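Local coordinates for protein xyloglucanase (Paenibacillus pabuli, PDB 2JEQ) that probably hydrolyses internal beta-1,4-glucosidic bonds of xyloglucan, acting as a glycoside hydrolase family 5 endoglucanase on a branched plant cell-wall polysaccharide, at residues V90-N95 and H131-N136; E178-V183 and L223-N228; R258-A263 and P318-E323; Y266-F271 and K291-G296. One frame throughout, in Å; residues are numbered along the deposited sequence. Where two conformers were deposited one is given.

Eight parallel strands close into a TIM barrel, and the four contacts join its strands and loops, each with a residue of its segments close to the same glucose. From the N terminus, interaction 1 closes first, joining the loop after strand 85-88 to the loop after strand 125-129. Interaction 2 follows in series, pairing strand 175-178 and its loop with strand 222-225. Interaction 3 pairs strand 259-265 with strand 319-324, and interaction 4 is nested inside the loop so formed, folding residues 291-296 against the start of helix 269-272. Backbone bonds between Val224 and both Met260 and Ser262 make interactions 2 and 3 one continuous sheet; Tyr135 and Glu182 connect interactions 1 and 2.

Interaction 1: V90-N95 and H131-N136; sequences VSYLNN and HGDGYN. With BGC (beta-D-glucopyranose), chain B; XYS (alpha-D-xylopyranose), chain C.
Asp133 turns its carboxylate to the backbone of Tyr92 and Leu93, and each oxygen takes one of these two N-H groups. The bond from Tyr92 N to Asp133 OD1 is 2.8 Å long and practically straight at 179°, arriving on the syn lone pair. Leu93 N meets Asp133 OD2 at 2.6 Å, again on the syn side but 25° out of the carboxylate plane. With chi1 at -58°, Asp133 CG stands beside its own backbone N and faces these donors. Leu93 CD2 reaches back over the aspartate and packs 3.6 Å from Asp133 CA.

Next to this grip, Ser91 OG accepts Gly132 N at 2.9 Å while also bonding to Glu53 O. A beta carbon on Gly132 would collide with that hydroxyl. His131 N donates to Val90 O at 2.9 Å.

Held by its backbone in this way, His131 presents its ring edge to the glucose, where NE2 and BGC O3 share a nearly linear 2.9 Å hydrogen bond. Its ND1 is bonded to Asn129 OD1, which fixes the ring's rotation. Further along, the Tyr135 ring is a platform under the xylose, with XYS C4 3.8 Å above its plane.

Trp142 NE1 adds a third N-H to the Asp133 carboxylate, at OD2. Three neutral donors round a buried acid would be expected to stabilise its ionised form, consistent with a structural clamp behind the sugar-binding histidine.

Interaction 2: E178-V183 and L223-N228; sequences ESMNEV and LVPGWN. With BGC (beta-D-glucopyranose), chain B.
Glu178 and Leu223 lie side by side on one face of the sheet and point the same way, with Glu178 CG 3.9 Å from Leu223 CD2. In both side chains CG lies opposite the backbone N (chi1 -179° and 178°), which keeps them alongside each other. The strands meet here in a parallel bridge, Ser179 N giving a 2.9 Å bond to Leu223 O. Beyond CD, the Glu178 carboxylate pairs with Arg87; a leucine in its place would probably cost that arginine one carboxylate partner inside the barrel, with Glu323 still paired to it.

Met180 crosses Pro225 obliquely, CG to CG at 3.8 Å, while Ser179 OG sits 3.3 Å from Pro225 CD and is bonded to Asn203. Farther on, Asn228 N reaches Val183 O at 3.0 Å. A water donates both to Glu182 OE1 and to Asn228 OD1, and Tyr135 OH also bonds OE1. Asn181 ND2 gives BGC O2 a 3.1 Å hydrogen bond.

Strands 175-178 and 222-225 are the fourth and fifth of the TIM barrel. An Asn-Glu pair just past the fourth strand is characteristic of family 5, where the glutamate is the acid/base; Glu182 is consistent with that role.

Interaction 3: R258-A263 and P318-E323; sequences RIMISA and PVVIGE. With BGC (beta-D-glucopyranose), chain B.
Met260 CG presses on Pro318 CB at 3.7 Å, the two side chains crossing at about a right angle. With chi1 at -59° and the chain extended beyond CG, Met260 carries its SD on to Val320 CG2, 3.9 Å away. Backbone bonding makes this the tight part. Ile261 N gives a bond to Pro318 O, and Val320 N returns one to Ile261 O, each 2.9 Å long. The register continues through Ala263 N, which reaches Val320 O at 3.2 Å, and Gly322 N, whose bond to Ala263 O is bent to 134°. The strand axes approach to 4.7 Å, their directions turned 33° against each other.

Side-chain packing is looser on the face bearing Ile261, Val319, Ala263 and Ile321, where Ala263 CB meets Ile321 CD1 at 4.0 Å. Helix 298-313 lies against Ile261 and Val319. The more solvent-accessible end is at Pro318, which also touches helix 38-42.

At the sugar end Glu323 parts from strand 259-263. BGC O2 donates to Glu323 OE2 at 2.8 Å, and OE2 also pairs with Arg87 while Tyr266 OH bonds OE1. Trimming Glu323 to an alanine is likely to take from Arg87 one of its acidic partners and from the glucose O2 the acceptor of its proton.

These are the sixth and seventh TIM-barrel strands, and Glu323, late in the seventh, occupies the place of the family 5 nucleophile, a role the geometry fits.

Interaction 4: Y266-F271 and K291-G296; sequences YSPWDF and KKSTWG. With BGC (beta-D-glucopyranose), chain B.
The indole of Trp295 carries Pro268 on one face: CB of the proline is 3.8 Å from the centroid of the five-membered ring and only 17° off its normal, a CH-pi contact. Here a loop packs on the start of a short helix, in the excursion that follows strand 259-265 of the TIM barrel. In the plane of the indole, at its edge, sits OG1 of the preceding Thr294. The six-membered part extends toward Ser267 and the start of the helix, bringing Trp295 CZ2 to 3.6 Å from Trp269 N. Pro268, preceded by a cis peptide bond, occupies the N-cap position of helix 269-272, and the Trp295 ring lies across this junction.

In the first turn of the helix, the carboxylate of Asp270 holds the partner loop. Thr294 N donates to Asp270 OD2 at 3.1 Å, nearly straight at 172° and on the syn lone pair, while Thr294 OG1 gives the same oxygen a longer bond of 3.3 Å. With chi1 at 64°, Asp270 CG stands between its backbone N and carbonyl carbon, turning OD2 to both donors. The other oxygen, OD1, takes a weak bond from Phe271 N.

Packing is close round the proline ring, where Pro268 CG comes within 3.0 Å of Trp295 O. Gly296 has a positive phi, and a beta carbon there would collide with Pro268 CD. Trp282 NE1 bonds to Gly296 O, and a water donates 2.6 Å to that carbonyl oxygen and 2.8 Å to Ser267 O, joining the two segments.

Interaction 1: V90-N95 and H131-N136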
# COMPACT_ATOMS: atom_id res chain seq x y z
N VAL A 90 -8.09 -3.76 0.55
CA VAL A 90 -9.31 -4.59 0.47
C VAL A 90 -8.95 -6.04 0.22
O VAL A 90 -8.21 -6.36 -0.74
CB VAL A 90 -10.25 -4.20 -0.73
CG1 VAL A 90 -11.58 -4.80 -0.59
CG2 VAL A 90 -10.37 -2.65 -0.93
N SER A 91 -9.55 -6.93 1.01
CA SER A 91 -9.44 -8.38 0.82
C SER A 91 -10.71 -8.97 0.21
O SER A 91 -11.84 -8.53 0.49
CB SER A 91 -9.20 -9.07 2.17
OG SER A 91 -7.85 -8.84 2.56
N TYR A 92 -10.51 -9.98 -0.61
CA TYR A 92 -11.62 -10.64 -1.26
C TYR A 92 -11.88 -12.05 -0.72
O TYR A 92 -12.95 -12.32 -0.16
CB TYR A 92 -11.45 -10.56 -2.77
CG TYR A 92 -11.61 -9.11 -3.22
CD1 TYR A 92 -12.85 -8.64 -3.63
CD2 TYR A 92 -10.55 -8.17 -3.16
CE1 TYR A 92 -13.05 -7.27 -4.02
CE2 TYR A 92 -10.75 -6.80 -3.58
CZ TYR A 92 -12.03 -6.40 -4.00
OH TYR A 92 -12.31 -5.09 -4.41
N LEU A 93 -10.90 -12.93 -0.87
CA LEU A 93 -10.89 -14.24 -0.20
C LEU A 93 -12.18 -15.04 -0.42
O LEU A 93 -12.51 -15.34 -1.57
CB LEU A 93 -10.54 -14.07 1.30
CG LEU A 93 -9.24 -13.30 1.62
CD1 LEU A 93 -9.08 -12.91 3.10
CD2 LEU A 93 -8.01 -14.04 1.14
N ASN A 94 -12.90 -15.41 0.63
CA ASN A 94 -14.08 -16.25 0.45
C ASN A 94 -15.32 -15.54 -0.08
O ASN A 94 -16.29 -16.19 -0.46
CB ASN A 94 -14.38 -17.09 1.67
CG ASN A 94 -13.32 -18.18 1.90
OD1 ASN A 94 -12.63 -18.60 0.96
ND2 ASN A 94 -13.21 -18.63 3.14
N ASN A 95 -15.25 -14.21 -0.16
CA ASN A 95 -16.26 -13.42 -0.84
C ASN A 95 -16.24 -13.58 -2.37
O ASN A 95 -17.11 -13.05 -3.07
CB ASN A 95 -16.14 -11.94 -0.42
CG ASN A 95 -16.75 -11.68 0.94
OD1 ASN A 95 -16.81 -10.54 1.41
ND2 ASN A 95 -17.24 -12.74 1.58
N HIS A 131 -5.44 -7.18 -1.16
CA HIS A 131 -4.52 -7.16 -0.01
C HIS A 131 -4.25 -8.56 0.58
O HIS A 131 -3.22 -9.15 0.29
CB HIS A 131 -5.06 -6.21 1.08
CG HIS A 131 -4.01 -5.71 2.04
ND1 HIS A 131 -3.28 -4.57 1.82
CD2 HIS A 131 -3.58 -6.20 3.23
CE1 HIS A 131 -2.45 -4.37 2.83
NE2 HIS A 131 -2.61 -5.35 3.70
N GLY A 132 -5.17 -9.07 1.40
CA GLY A 132 -4.99 -10.37 2.11
C GLY A 132 -4.81 -11.56 1.17
O GLY A 132 -4.10 -12.51 1.50
N ASP A 133 -5.44 -11.49 -0.01
CA ASP A 133 -5.49 -12.57 -1.01
C ASP A 133 -4.13 -13.05 -1.49
O ASP A 133 -3.98 -14.23 -1.81
CB ASP A 133 -6.34 -12.18 -2.22
CG ASP A 133 -7.76 -11.83 -1.82
OD1 ASP A 133 -7.93 -10.82 -1.14
OD2 ASP A 133 -8.69 -12.57 -2.20
N GLY A 134 -3.16 -12.14 -1.49
CA GLY A 134 -1.80 -12.42 -2.00
C GLY A 134 -0.87 -13.09 -1.01
O GLY A 134 0.24 -13.45 -1.38
N TYR A 135 -1.33 -13.26 0.25
CA TYR A 135 -0.50 -13.77 1.36
C TYR A 135 -0.66 -15.26 1.60
O TYR A 135 -1.78 -15.75 1.75
CB TYR A 135 -0.87 -13.08 2.68
CG TYR A 135 -0.31 -11.70 2.91
CD1 TYR A 135 1.07 -11.47 2.93
CD2 TYR A 135 -1.16 -10.62 3.20
CE1 TYR A 135 1.58 -10.22 3.14
CE2 TYR A 135 -0.64 -9.34 3.43
CZ TYR A 135 0.73 -9.16 3.41
OH TYR A 135 1.28 -7.94 3.64
N ASN A 136 0.48 -15.96 1.70
CA ASN A 136 0.52 -17.33 2.13
C ASN A 136 0.01 -17.47 3.56
O ASN A 136 -0.55 -18.50 3.92
CB ASN A 136 1.96 -17.84 2.07
CG ASN A 136 2.36 -18.33 0.70
OD1 ASN A 136 3.00 -17.60 -0.07
ND2 ASN A 136 2.03 -19.58 0.39
C2 BGC B . 0.90 -5.09 5.40
C3 BGC B . -0.14 -4.81 6.48
C4 BGC B . 0.44 -5.04 7.89
C5 BGC B . 1.81 -4.34 8.03
C6 BGC B . 2.52 -4.42 9.39
C1 BGC B . 2.12 -4.29 5.80
O1 BGC B . 3.09 -4.20 4.79
O2 BGC B . 0.40 -4.71 4.12
O3 BGC B . -1.25 -5.64 6.26
O4 BGC B . -0.48 -4.58 8.86
O5 BGC B . 2.61 -4.87 6.99
O6 BGC B . 2.73 -5.77 9.79
C1 XYS C . -1.79 -10.64 8.35
C2 XYS C . -1.01 -11.95 8.41
C3 XYS C . 0.46 -11.60 8.20
C4 XYS C . 0.67 -10.79 6.93
C5 XYS C . -0.32 -9.62 6.86
O2 XYS C . -1.11 -12.53 9.69
O3 XYS C . 1.29 -12.74 8.16
O4 XYS C . 1.99 -10.34 7.04
O5 XYS C . -1.64 -10.08 7.12

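Interaction 2: E178-V183 and L223-N228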
# COMPACT_ATOMS: atom_id res chain seq x y z
N GLU A 178 -4.52 -0.65 -7.48
CA GLU A 178 -3.25 -1.25 -7.12
C GLU A 178 -3.36 -2.78 -7.25
O GLU A 178 -4.17 -3.38 -6.54
CB GLU A 178 -2.92 -0.86 -5.69
CG GLU A 178 -1.59 -1.38 -5.15
CD GLU A 178 -1.44 -1.00 -3.67
OE1 GLU A 178 -2.32 -0.28 -3.14
OE2 GLU A 178 -0.48 -1.44 -3.01
N SER A 179 -2.53 -3.40 -8.10
CA SER A 179 -2.73 -4.78 -8.56
C SER A 179 -2.73 -5.82 -7.44
O SER A 179 -3.42 -6.85 -7.48
CB SER A 179 -1.61 -5.14 -9.54
OG SER A 179 -0.36 -5.19 -8.85
N MET A 180 -1.88 -5.57 -6.46
CA MET A 180 -1.77 -6.47 -5.34
C MET A 180 -0.98 -5.74 -4.27
O MET A 180 -0.60 -4.57 -4.47
CB MET A 180 -1.10 -7.79 -5.75
CG MET A 180 0.20 -7.62 -6.51
SD MET A 180 0.44 -9.01 -7.66
CE MET A 180 2.19 -8.76 -7.90
N ASN A 181 -0.74 -6.41 -3.16
CA ASN A 181 -0.17 -5.76 -1.99
C ASN A 181 1.26 -6.23 -1.84
O ASN A 181 2.12 -5.81 -2.62
CB ASN A 181 -1.01 -6.02 -0.73
CG ASN A 181 -0.34 -5.50 0.54
OD1 ASN A 181 0.20 -4.39 0.56
ND2 ASN A 181 -0.32 -6.32 1.59
N GLU A 182 1.52 -7.11 -0.88
CA GLU A 182 2.88 -7.66 -0.69
C GLU A 182 2.94 -9.12 -1.14
O GLU A 182 2.49 -10.04 -0.43
CB GLU A 182 3.33 -7.53 0.77
CG GLU A 182 3.51 -6.10 1.26
CD GLU A 182 3.90 -6.01 2.74
OE1 GLU A 182 3.71 -7.01 3.51
OE2 GLU A 182 4.36 -4.90 3.14
N VAL A 183 3.52 -9.33 -2.31
CA VAL A 183 3.40 -10.63 -2.94
C VAL A 183 4.78 -11.29 -3.01
O VAL A 183 5.70 -10.74 -3.61
CB VAL A 183 2.71 -10.52 -4.36
CG1 VAL A 183 2.77 -11.84 -5.10
CG2 VAL A 183 1.28 -10.02 -4.23
N LEU A 223 -1.23 0.97 -10.24
CA LEU A 223 -0.08 0.88 -9.33
C LEU A 223 0.31 -0.59 -9.18
O LEU A 223 -0.57 -1.44 -8.95
CB LEU A 223 -0.44 1.51 -7.95
CG LEU A 223 0.57 1.50 -6.81
CD1 LEU A 223 1.85 2.19 -7.25
CD2 LEU A 223 0.10 2.15 -5.46
N VAL A 224 1.60 -0.90 -9.37
CA VAL A 224 2.06 -2.30 -9.31
C VAL A 224 3.32 -2.40 -8.45
O VAL A 224 4.17 -1.50 -8.48
CB VAL A 224 2.35 -2.91 -10.72
CG1 VAL A 224 1.08 -2.93 -11.60
CG2 VAL A 224 3.57 -2.22 -11.43
N PRO A 225 3.44 -3.47 -7.65
CA PRO A 225 4.68 -3.64 -6.87
C PRO A 225 5.66 -4.60 -7.52
O PRO A 225 5.31 -5.24 -8.49
CB PRO A 225 4.17 -4.28 -5.59
CG PRO A 225 3.09 -5.17 -6.05
CD PRO A 225 2.45 -4.50 -7.28
N GLY A 226 6.85 -4.70 -6.94
CA GLY A 226 7.74 -5.84 -7.16
C GLY A 226 7.66 -6.80 -5.98
O GLY A 226 6.63 -6.83 -5.24
N TRP A 227 8.72 -7.59 -5.83
CA TRP A 227 8.81 -8.66 -4.86
C TRP A 227 8.70 -8.17 -3.41
O TRP A 227 9.56 -7.41 -2.93
CB TRP A 227 10.14 -9.39 -5.02
CG TRP A 227 10.23 -10.67 -4.20
CD1 TRP A 227 10.83 -10.84 -2.98
CD2 TRP A 227 9.70 -11.95 -4.57
NE1 TRP A 227 10.71 -12.16 -2.57
CE2 TRP A 227 10.03 -12.86 -3.53
CE3 TRP A 227 9.01 -12.42 -5.69
CZ2 TRP A 227 9.66 -14.21 -3.57
CZ3 TRP A 227 8.65 -13.77 -5.74
CH2 TRP A 227 8.96 -14.65 -4.68
N ASN A 228 7.67 -8.63 -2.72
CA ASN A 228 7.39 -8.28 -1.31
C ASN A 228 7.37 -6.78 -1.04
O ASN A 228 7.71 -6.34 0.06
CB ASN A 228 8.41 -8.96 -0.40
CG ASN A 228 7.90 -9.20 1.02
OD1 ASN A 228 6.70 -9.27 1.27
ND2 ASN A 228 8.84 -9.36 1.95
C2 BGC B . 0.90 -5.09 5.40
C3 BGC B . -0.14 -4.81 6.48
C4 BGC B . 0.44 -5.04 7.89
C5 BGC B . 1.81 -4.34 8.03
C6 BGC B . 2.52 -4.42 9.39
C1 BGC B . 2.12 -4.29 5.80
O1 BGC B . 3.09 -4.20 4.79
O2 BGC B . 0.40 -4.71 4.12
O3 BGC B . -1.25 -5.64 6.26
O4 BGC B . -0.48 -4.58 8.86
O5 BGC B . 2.61 -4.87 6.99
O6 BGC B . 2.73 -5.77 9.79
O HOH W 1 4.32 -7.33 -3.61
O HOH W 2 5.70 -9.18 3.64

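Interaction 3: R258-A263 and P318-E323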
# COMPACT_ATOMS: atom_id res chain seq x y z
N ARG A 258 0.90 5.44 -17.83
CA ARG A 258 -0.15 5.56 -16.82
C ARG A 258 -0.01 4.42 -15.81
O ARG A 258 -1.00 3.86 -15.35
CB ARG A 258 -1.54 5.57 -17.46
CG ARG A 258 -1.73 6.69 -18.46
CD ARG A 258 -1.71 8.01 -17.77
NE ARG A 258 -2.96 8.20 -17.05
CZ ARG A 258 -3.35 9.33 -16.49
NH1 ARG A 258 -2.55 10.40 -16.51
NH2 ARG A 258 -4.54 9.39 -15.89
N ILE A 259 1.26 4.09 -15.52
CA ILE A 259 1.61 3.06 -14.55
C ILE A 259 2.51 3.69 -13.48
O ILE A 259 3.39 4.49 -13.80
CB ILE A 259 2.33 1.85 -15.24
CG1 ILE A 259 1.46 1.23 -16.36
CG2 ILE A 259 2.78 0.79 -14.22
CD1 ILE A 259 0.06 0.82 -15.95
N MET A 260 2.26 3.35 -12.21
CA MET A 260 3.08 3.74 -11.07
C MET A 260 3.67 2.48 -10.46
O MET A 260 3.16 1.38 -10.66
CB MET A 260 2.26 4.43 -9.98
CG MET A 260 1.53 5.67 -10.38
SD MET A 260 0.31 6.14 -9.14
CE MET A 260 -0.11 7.78 -9.68
N ILE A 261 4.73 2.67 -9.70
CA ILE A 261 5.43 1.56 -9.03
C ILE A 261 5.27 1.70 -7.52
O ILE A 261 5.46 2.79 -7.00
CB ILE A 261 6.95 1.55 -9.36
CG1 ILE A 261 7.18 1.64 -10.88
CG2 ILE A 261 7.64 0.32 -8.73
CD1 ILE A 261 6.38 0.63 -11.73
N SER A 262 4.94 0.59 -6.87
CA SER A 262 4.79 0.48 -5.42
C SER A 262 6.03 -0.09 -4.73
O SER A 262 6.73 -0.96 -5.25
CB SER A 262 3.62 -0.45 -5.11
OG SER A 262 3.50 -0.67 -3.72
N ALA A 263 6.27 0.42 -3.53
CA ALA A 263 7.18 -0.15 -2.57
C ALA A 263 6.67 0.32 -1.21
O ALA A 263 5.93 1.30 -1.09
CB ALA A 263 8.59 0.33 -2.80
N PRO A 318 5.63 7.33 -11.95
CA PRO A 318 5.56 7.76 -10.55
C PRO A 318 5.81 6.61 -9.58
O PRO A 318 5.61 5.44 -9.95
CB PRO A 318 4.11 8.26 -10.41
CG PRO A 318 3.69 8.62 -11.80
CD PRO A 318 4.40 7.66 -12.70
N VAL A 319 6.23 6.93 -8.35
CA VAL A 319 6.43 5.94 -7.30
C VAL A 319 5.59 6.26 -6.07
O VAL A 319 5.54 7.40 -5.61
CB VAL A 319 7.93 5.77 -6.88
CG1 VAL A 319 8.07 4.84 -5.63
CG2 VAL A 319 8.71 5.16 -8.01
N VAL A 320 4.93 5.23 -5.55
CA VAL A 320 4.11 5.37 -4.35
C VAL A 320 4.73 4.48 -3.28
O VAL A 320 4.78 3.27 -3.44
CB VAL A 320 2.59 4.97 -4.64
CG1 VAL A 320 1.75 4.85 -3.33
CG2 VAL A 320 1.90 5.98 -5.62
N ILE A 321 5.20 5.09 -2.20
CA ILE A 321 5.57 4.37 -0.98
C ILE A 321 4.29 4.04 -0.19
O ILE A 321 3.92 4.76 0.73
CB ILE A 321 6.66 5.16 -0.16
CG1 ILE A 321 7.93 5.45 -0.99
CG2 ILE A 321 7.06 4.39 1.14
CD1 ILE A 321 8.61 4.20 -1.67
N GLY A 322 3.60 2.94 -0.56
CA GLY A 322 2.22 2.69 -0.15
C GLY A 322 2.00 2.44 1.33
O GLY A 322 0.89 2.58 1.82
N GLU A 323 3.08 2.07 2.02
CA GLU A 323 3.09 1.94 3.47
C GLU A 323 4.49 2.31 4.05
O GLU A 323 5.56 2.00 3.47
CB GLU A 323 2.67 0.52 3.91
CG GLU A 323 1.42 -0.04 3.26
CD GLU A 323 1.17 -1.50 3.66
OE1 GLU A 323 2.04 -2.02 4.38
OE2 GLU A 323 0.14 -2.11 3.25
C2 BGC B . 0.90 -5.09 5.40
C3 BGC B . -0.14 -4.81 6.48
C4 BGC B . 0.44 -5.04 7.89
C5 BGC B . 1.81 -4.34 8.03
C6 BGC B . 2.52 -4.42 9.39
C1 BGC B . 2.12 -4.29 5.80
O1 BGC B . 3.09 -4.20 4.79
O2 BGC B . 0.40 -4.71 4.12
O3 BGC B . -1.25 -5.64 6.26
O4 BGC B . -0.48 -4.58 8.86
O5 BGC B . 2.61 -4.87 6.99
O6 BGC B . 2.73 -5.77 9.79

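Interaction 4: Y266-F271 and K291-G296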
# COMPACT_ATOMS: atom_id res chain seq x y z
N TYR A 266 9.71 -0.12 5.88
CA TYR A 266 9.67 -0.25 7.33
C TYR A 266 11.07 -0.55 7.88
O TYR A 266 11.22 -1.26 8.87
CB TYR A 266 8.76 -1.40 7.75
CG TYR A 266 7.27 -1.24 7.49
CD1 TYR A 266 6.43 -0.74 8.48
CD2 TYR A 266 6.71 -1.70 6.31
CE1 TYR A 266 5.07 -0.62 8.28
CE2 TYR A 266 5.33 -1.57 6.07
CZ TYR A 266 4.53 -1.04 7.08
OH TYR A 266 3.19 -0.93 6.90
N SER A 267 12.11 -0.03 7.22
CA SER A 267 13.47 -0.27 7.67
C SER A 267 13.90 0.91 8.57
O SER A 267 13.56 2.04 8.29
CB SER A 267 14.40 -0.42 6.46
OG SER A 267 13.95 -1.49 5.64
N PRO A 268 14.65 0.65 9.64
CA PRO A 268 15.07 -0.67 10.16
C PRO A 268 13.97 -1.38 10.93
O PRO A 268 13.31 -0.77 11.79
CB PRO A 268 16.24 -0.34 11.08
CG PRO A 268 16.03 1.09 11.47
CD PRO A 268 15.21 1.77 10.43
N TRP A 269 13.78 -2.66 10.62
CA TRP A 269 12.78 -3.46 11.31
C TRP A 269 12.92 -3.44 12.83
O TRP A 269 11.91 -3.50 13.54
CB TRP A 269 12.83 -4.91 10.84
CG TRP A 269 11.68 -5.72 11.39
CD1 TRP A 269 11.74 -6.76 12.31
CD2 TRP A 269 10.31 -5.54 11.08
NE1 TRP A 269 10.46 -7.24 12.56
CE2 TRP A 269 9.57 -6.51 11.82
CE3 TRP A 269 9.61 -4.66 10.22
CZ2 TRP A 269 8.17 -6.62 11.72
CZ3 TRP A 269 8.23 -4.76 10.13
CH2 TRP A 269 7.52 -5.75 10.87
N ASP A 270 14.16 -3.38 13.33
CA ASP A 270 14.39 -3.40 14.78
C ASP A 270 13.66 -2.26 15.49
O ASP A 270 13.03 -2.48 16.53
CB ASP A 270 15.91 -3.49 15.16
CG ASP A 270 16.75 -2.28 14.73
OD1 ASP A 270 16.29 -1.34 14.02
OD2 ASP A 270 17.95 -2.25 15.13
N PHE A 271 13.73 -1.07 14.91
CA PHE A 271 13.00 0.09 15.42
C PHE A 271 11.53 0.10 15.00
O PHE A 271 10.67 0.38 15.83
CB PHE A 271 13.65 1.40 14.95
CG PHE A 271 12.82 2.64 15.25
CD1 PHE A 271 12.68 3.11 16.56
CD2 PHE A 271 12.17 3.32 14.21
CE1 PHE A 271 11.94 4.25 16.85
CE2 PHE A 271 11.41 4.48 14.48
CZ PHE A 271 11.28 4.94 15.79
N LYS A 291 19.75 1.76 22.94
CA LYS A 291 18.32 1.74 22.55
C LYS A 291 18.10 2.14 21.10
O LYS A 291 16.97 2.05 20.58
CB LYS A 291 17.50 2.66 23.46
CG LYS A 291 17.26 2.09 24.86
CD LYS A 291 16.36 0.86 24.77
CE LYS A 291 16.27 0.13 26.10
NZ LYS A 291 15.31 -1.01 25.98
N LYS A 292 19.17 2.61 20.48
CA LYS A 292 19.13 3.10 19.11
C LYS A 292 19.29 1.94 18.15
O LYS A 292 20.06 1.01 18.40
CB LYS A 292 20.27 4.08 18.88
CG LYS A 292 20.12 4.95 17.67
CD LYS A 292 21.31 5.89 17.56
CE LYS A 292 21.29 6.69 16.27
NZ LYS A 292 22.19 7.91 16.41
N SER A 293 18.57 2.05 17.04
CA SER A 293 18.64 1.08 15.96
C SER A 293 20.07 0.91 15.45
O SER A 293 20.86 1.85 15.43
CB SER A 293 17.70 1.46 14.81
OG SER A 293 17.50 2.86 14.75
N THR A 294 20.38 -0.31 15.06
CA THR A 294 21.70 -0.69 14.61
C THR A 294 21.85 -0.73 13.09
O THR A 294 22.84 -1.26 12.56
CB THR A 294 22.13 -2.03 15.24
OG1 THR A 294 21.12 -3.02 15.00
CG2 THR A 294 22.35 -1.88 16.76
N TRP A 295 20.88 -0.16 12.37
CA TRP A 295 21.03 0.08 10.93
C TRP A 295 19.85 0.86 10.37
O TRP A 295 18.97 1.25 11.12
CB TRP A 295 21.18 -1.24 10.19
CG TRP A 295 19.99 -2.13 10.34
CD1 TRP A 295 19.66 -2.90 11.42
CD2 TRP A 295 18.99 -2.36 9.35
NE1 TRP A 295 18.50 -3.60 11.17
CE2 TRP A 295 18.07 -3.29 9.91
CE3 TRP A 295 18.77 -1.88 8.06
CZ2 TRP A 295 16.95 -3.73 9.22
CZ3 TRP A 295 17.66 -2.32 7.37
CH2 TRP A 295 16.77 -3.24 7.95
N GLY A 296 19.85 1.08 9.05
CA GLY A 296 18.76 1.77 8.38
C GLY A 296 18.56 3.21 8.81
O GLY A 296 17.40 3.69 8.91
C2 BGC B . 0.90 -5.09 5.40
C3 BGC B . -0.14 -4.81 6.48
C4 BGC B . 0.44 -5.04 7.89
C5 BGC B . 1.81 -4.34 8.03
C6 BGC B . 2.52 -4.42 9.39
C1 BGC B . 2.12 -4.29 5.80
O1 BGC B . 3.09 -4.20 4.79
O2 BGC B . 0.40 -4.71 4.12
O3 BGC B . -1.25 -5.64 6.26
O4 BGC B . -0.48 -4.58 8.86
O5 BGC B . 2.61 -4.87 6.99
O6 BGC B . 2.73 -5.77 9.79
O HOH W 3 15.33 3.97 7.36